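Local coordinates for protein glycoside hydrolase family 5 (Aspergillus oryzae, PDB 6LA0) that acts as a secreted rutinosidase, cleaving a glycosidic bond, and may also release glucose from the non-reducing ends of beta-1,3-glucans, at residues 210-215 with 244-249; 221-226 with 233-238. All blocks are in the same frame, centred on the assembly; numbering follows the deposited sequence.

Contact 1: 210-215 with 244-249; sequences RGATWV and EQYWSN
Ala212 pushes its methyl group into a notch formed by two consecutive aromatic residues, Tyr246 and Trp247. On one side of the notch Ala212 CB lies 3.4 Å from Tyr246 OH, close to the plane of the phenol ring at its edge; on the other it lies 3.8 Å from Trp247 CH2. The second bump of the helix is Val215, three residues, nearly one turn, further on, whose CG1 meets the same indole corner, 4.0 Å from Trp247 CH2. The benzo end of Trp247 thus fills the hollow between Ala212 and Val215, with Trp247 CZ3 3.9 Å from Ala212 O, which lies at the indole edge, in its plane. The aromatic pair packs on itself: Tyr246 CD1 sits 3.6 Å above the centre of the Trp247 ring. Tyr246 CG stands anti to the backbone N (chi1 176°), carrying the phenol across to the helix. The helix axes are 12.7 Å apart and cross at -64°, so long flat residues suit one side, while a small alanine suits the other, where the rings close in. Both polar ends have partners elsewhere, Tyr246 OH at Asp209 and Trp247 NE1 at the carbonyl of Gly239. The contact joins the start of helix 209-229 to the short helix 244-248, which lies between strands 235-237 and 257-265 of the TIM barrel; Val215 also touches Met189, beyond strand 184-187.

Contact 2: 221-226 with 233-238; sequences AVIDRV and IPVMFQ
Val226 packs against both Ile233 and Val235, and the contact between 221-226 and 233-238 is chiefly apolar packing of branched side chains, with one methyl also lying against a backbone carbonyl. Val226 CG2 approaches Val235 CG2 at 4.1 Å. The other branch, Val226 CG1, reaches the base of the isoleucine side chain, 3.9 Å from Ile233 CB, and lies as close to Ile233 O. Standing anti to the backbone N (chi1 175°), this branch can meet Ile233 while CG2 is left for Val235, and the Val226 and Ile233 side chains meet at about a right angle. A looser touch follows one turn back along the helix, where Ile223 CG1 is 4.4 Å from Val235 CG1. Short beta-branched residues suit a layer this thin: the Ile223 and Val235 CA atoms are only 6.7 Å apart. Polar bonding turns elsewhere. Arg225 forms a salt bridge with Asp169 on helix 158-176, and the backbone of Val235 bonds to Asn256 and Val258, that of Met236 to Ile186. This is the helix-on-strand packing of a beta-alpha-beta unit in a TIM barrel: helix 209-229 leads from strand 184-187 and lies against strand 235-237, which sits between 184-187 and 257-265, while helix 158-176 touches Val226 and Ile233 from alongside.

Contacts 1 and 2 lie on one helix, 209-229, with centres 15 Å apart. Phe237, from the strand of contact 2, joins them: its CE2 is 3.7 Å from Trp247 CD2 in an edge-to-face pair, and its CE1 is 3.8 Å from Val215 CG1. The apolar layer therefore runs on from the strand into contact 1. Helix 209-229 begins near the C-terminal ends of the barrel strands, where TIM-barrel hydrolases have their active site, so contact 1 lies toward that end and contact 2 toward the other. Both are structural packing; the nearby sugar, about 9 Å from the Ile233 side chain, is an N-acetylglucosamine rather than a substrate.

Contact 1: 210-215 with 244-249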
# COMPACT_ATOMS: atom_id res chain seq x y z
N ARG A 210 12.94 20.00 -4.18
CA ARG A 210 11.86 20.95 -3.97
C ARG A 210 10.58 20.24 -3.52
O ARG A 210 9.93 20.66 -2.56
CB ARG A 210 11.61 21.74 -5.25
CG ARG A 210 10.53 22.78 -5.11
CD ARG A 210 10.64 23.85 -6.17
NE ARG A 210 9.55 24.81 -6.02
CZ ARG A 210 8.45 24.81 -6.77
NH1 ARG A 210 8.29 23.89 -7.73
NH2 ARG A 210 7.51 25.72 -6.56
N GLY A 211 10.20 19.18 -4.23
CA GLY A 211 9.04 18.40 -3.84
C GLY A 211 9.21 17.71 -2.50
O GLY A 211 8.25 17.53 -1.76
N ALA A 212 10.45 17.34 -2.16
CA ALA A 212 10.70 16.69 -0.87
C ALA A 212 10.50 17.63 0.31
O ALA A 212 10.15 17.18 1.41
CB ALA A 212 12.12 16.11 -0.84
N THR A 213 10.70 18.94 0.13
CA THR A 213 10.46 19.85 1.25
C THR A 213 8.97 19.90 1.59
O THR A 213 8.59 19.93 2.76
CB THR A 213 11.00 21.24 0.94
OG1 THR A 213 10.27 21.81 -0.16
CG2 THR A 213 12.47 21.17 0.57
N TRP A 214 8.11 19.85 0.57
CA TRP A 214 6.68 19.82 0.83
C TRP A 214 6.27 18.51 1.49
O TRP A 214 5.46 18.50 2.42
CB TRP A 214 5.89 20.05 -0.46
CG TRP A 214 4.45 20.45 -0.21
CD1 TRP A 214 3.34 19.65 -0.35
CD2 TRP A 214 3.97 21.72 0.26
NE1 TRP A 214 2.21 20.36 -0.00
CE2 TRP A 214 2.57 21.63 0.37
CE3 TRP A 214 4.60 22.93 0.58
CZ2 TRP A 214 1.77 22.71 0.79
CZ3 TRP A 214 3.80 24.01 1.02
CH2 TRP A 214 2.40 23.88 1.12
N VAL A 215 6.83 17.39 1.03
CA VAL A 215 6.54 16.10 1.65
C VAL A 215 6.95 16.10 3.12
O VAL A 215 6.20 15.64 3.99
CB VAL A 215 7.24 14.96 0.87
CG1 VAL A 215 7.04 13.62 1.58
CG2 VAL A 215 6.68 14.90 -0.53
N GLU A 244 15.83 5.19 3.36
CA GLU A 244 15.50 5.75 4.67
C GLU A 244 16.56 6.75 5.11
O GLU A 244 16.23 7.76 5.75
CB GLU A 244 15.34 4.63 5.70
CG GLU A 244 15.22 5.12 7.15
CD GLU A 244 16.56 5.15 7.88
OE1 GLU A 244 17.57 4.72 7.30
OE2 GLU A 244 16.60 5.61 9.04
N GLN A 245 17.83 6.52 4.76
CA GLN A 245 18.88 7.45 5.19
C GLN A 245 18.69 8.86 4.63
O GLN A 245 19.22 9.82 5.21
CB GLN A 245 20.26 6.90 4.80
CG GLN A 245 20.65 5.68 5.60
CD GLN A 245 20.31 4.38 4.89
OE1 GLN A 245 19.25 4.25 4.27
NE2 GLN A 245 21.22 3.42 4.98
N TYR A 246 17.96 9.00 3.52
CA TYR A 246 17.69 10.32 2.95
C TYR A 246 16.82 11.16 3.87
O TYR A 246 16.94 12.39 3.88
CB TYR A 246 17.02 10.17 1.57
CG TYR A 246 16.60 11.47 0.91
CD1 TYR A 246 15.37 12.07 1.22
CD2 TYR A 246 17.42 12.11 -0.02
CE1 TYR A 246 14.98 13.27 0.62
CE2 TYR A 246 17.03 13.31 -0.63
CZ TYR A 246 15.80 13.88 -0.30
OH TYR A 246 15.39 15.06 -0.89
N TRP A 247 15.93 10.53 4.64
CA TRP A 247 14.97 11.24 5.47
C TRP A 247 15.35 11.28 6.93
O TRP A 247 14.84 12.12 7.68
CB TRP A 247 13.58 10.58 5.37
CG TRP A 247 12.99 10.54 3.99
CD1 TRP A 247 12.93 9.46 3.15
CD2 TRP A 247 12.35 11.62 3.29
NE1 TRP A 247 12.33 9.81 1.97
CE2 TRP A 247 11.95 11.13 2.03
CE3 TRP A 247 12.08 12.96 3.60
CZ2 TRP A 247 11.30 11.92 1.08
CZ3 TRP A 247 11.43 13.75 2.67
CH2 TRP A 247 11.05 13.23 1.42
N SER A 248 16.23 10.38 7.37
CA SER A 248 16.34 10.11 8.79
C SER A 248 16.94 11.28 9.56
O SER A 248 16.63 11.47 10.74
CB SER A 248 17.15 8.84 9.01
OG SER A 248 18.51 9.05 8.74
N ASN A 249 17.77 12.09 8.92
CA ASN A 249 18.37 13.19 9.67
C ASN A 249 17.57 14.48 9.55
O ASN A 249 17.98 15.49 10.12
CB ASN A 249 19.82 13.41 9.23
CG ASN A 249 20.75 12.37 9.82
OD1 ASN A 249 21.24 11.48 9.12
ND2 ASN A 249 20.95 12.45 11.13

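Contact 2: 221-226 with 233-238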
# COMPACT_ATOMS: atom_id res chain seq x y z
N ALA A 221 3.90 17.50 9.99
CA ALA A 221 2.59 17.95 10.46
C ALA A 221 1.75 16.78 10.93
O ALA A 221 1.05 16.87 11.95
CB ALA A 221 1.89 18.73 9.35
N VAL A 222 1.84 15.64 10.23
CA VAL A 222 1.09 14.43 10.59
C VAL A 222 1.64 13.80 11.85
O VAL A 222 0.88 13.38 12.73
CB VAL A 222 1.10 13.43 9.42
CG1 VAL A 222 0.50 12.09 9.87
CG2 VAL A 222 0.36 13.99 8.22
N ILE A 223 2.97 13.67 11.95
CA ILE A 223 3.57 13.12 13.16
C ILE A 223 3.07 13.88 14.38
O ILE A 223 2.68 13.29 15.39
CB ILE A 223 5.11 13.14 13.07
CG1 ILE A 223 5.64 12.11 12.08
CG2 ILE A 223 5.74 12.82 14.43
CD1 ILE A 223 7.04 12.45 11.59
N ASP A 224 3.08 15.21 14.28
CA ASP A 224 2.67 16.04 15.42
C ASP A 224 1.18 15.90 15.69
O ASP A 224 0.76 15.83 16.86
CB ASP A 224 3.02 17.51 15.16
CG ASP A 224 4.51 17.79 15.25
OD1 ASP A 224 5.29 16.89 15.64
OD2 ASP A 224 4.90 18.93 14.94
N ARG A 225 0.36 15.85 14.64
CA ARG A 225 -1.09 15.79 14.86
C ARG A 225 -1.49 14.47 15.50
O ARG A 225 -2.30 14.46 16.44
CB ARG A 225 -1.85 16.01 13.55
CG ARG A 225 -3.38 16.09 13.72
CD ARG A 225 -3.82 17.32 14.57
NE ARG A 225 -3.42 18.58 13.96
CZ ARG A 225 -4.05 19.16 12.93
NH1 ARG A 225 -5.11 18.58 12.39
NH2 ARG A 225 -3.60 20.31 12.43
N VAL A 226 -0.92 13.36 15.04
CA VAL A 226 -1.25 12.06 15.62
C VAL A 226 -0.79 12.01 17.07
O VAL A 226 -1.54 11.59 17.96
CB VAL A 226 -0.64 10.91 14.80
CG1 VAL A 226 -0.89 9.57 15.49
CG2 VAL A 226 -1.20 10.87 13.36
N ILE A 233 0.17 5.57 18.77
CA ILE A 233 -0.17 5.16 17.41
C ILE A 233 1.04 5.41 16.52
O ILE A 233 1.46 6.57 16.37
CB ILE A 233 -1.39 5.93 16.87
CG1 ILE A 233 -2.62 5.69 17.75
CG2 ILE A 233 -1.63 5.56 15.40
CD1 ILE A 233 -3.84 6.60 17.42
N PRO A 234 1.61 4.37 15.89
CA PRO A 234 2.74 4.59 14.97
C PRO A 234 2.31 5.20 13.64
O PRO A 234 1.21 4.95 13.13
CB PRO A 234 3.33 3.18 14.77
CG PRO A 234 2.72 2.33 15.87
CD PRO A 234 1.36 2.94 16.12
N VAL A 235 3.21 6.02 13.09
CA VAL A 235 3.05 6.63 11.77
C VAL A 235 3.99 5.92 10.80
O VAL A 235 5.18 5.76 11.10
CB VAL A 235 3.37 8.13 11.81
CG1 VAL A 235 3.46 8.70 10.38
CG2 VAL A 235 2.34 8.89 12.65
N MET A 236 3.46 5.51 9.64
CA MET A 236 4.24 4.82 8.61
C MET A 236 4.46 5.78 7.43
O MET A 236 3.49 6.23 6.80
CB MET A 236 3.54 3.53 8.15
CG MET A 236 4.34 2.73 7.10
SD MET A 236 3.77 1.03 6.83
CE MET A 236 4.48 0.19 8.25
N PHE A 237 5.73 6.09 7.16
CA PHE A 237 6.13 7.09 6.16
C PHE A 237 6.62 6.35 4.92
O PHE A 237 7.68 5.72 4.94
CB PHE A 237 7.21 8.01 6.74
CG PHE A 237 7.68 9.11 5.81
CD1 PHE A 237 6.92 9.54 4.73
CD2 PHE A 237 8.90 9.74 6.04
CE1 PHE A 237 7.38 10.56 3.89
CE2 PHE A 237 9.35 10.77 5.22
CZ PHE A 237 8.60 11.18 4.14
N GLN A 238 5.81 6.39 3.86
CA GLN A 238 6.20 5.91 2.53
C GLN A 238 6.97 7.04 1.88
O GLN A 238 6.40 7.91 1.21
CB GLN A 238 4.98 5.50 1.72
CG GLN A 238 5.24 4.39 0.69
CD GLN A 238 6.26 4.80 -0.35
OE1 GLN A 238 5.99 5.63 -1.19
NE2 GLN A 238 7.46 4.22 -0.27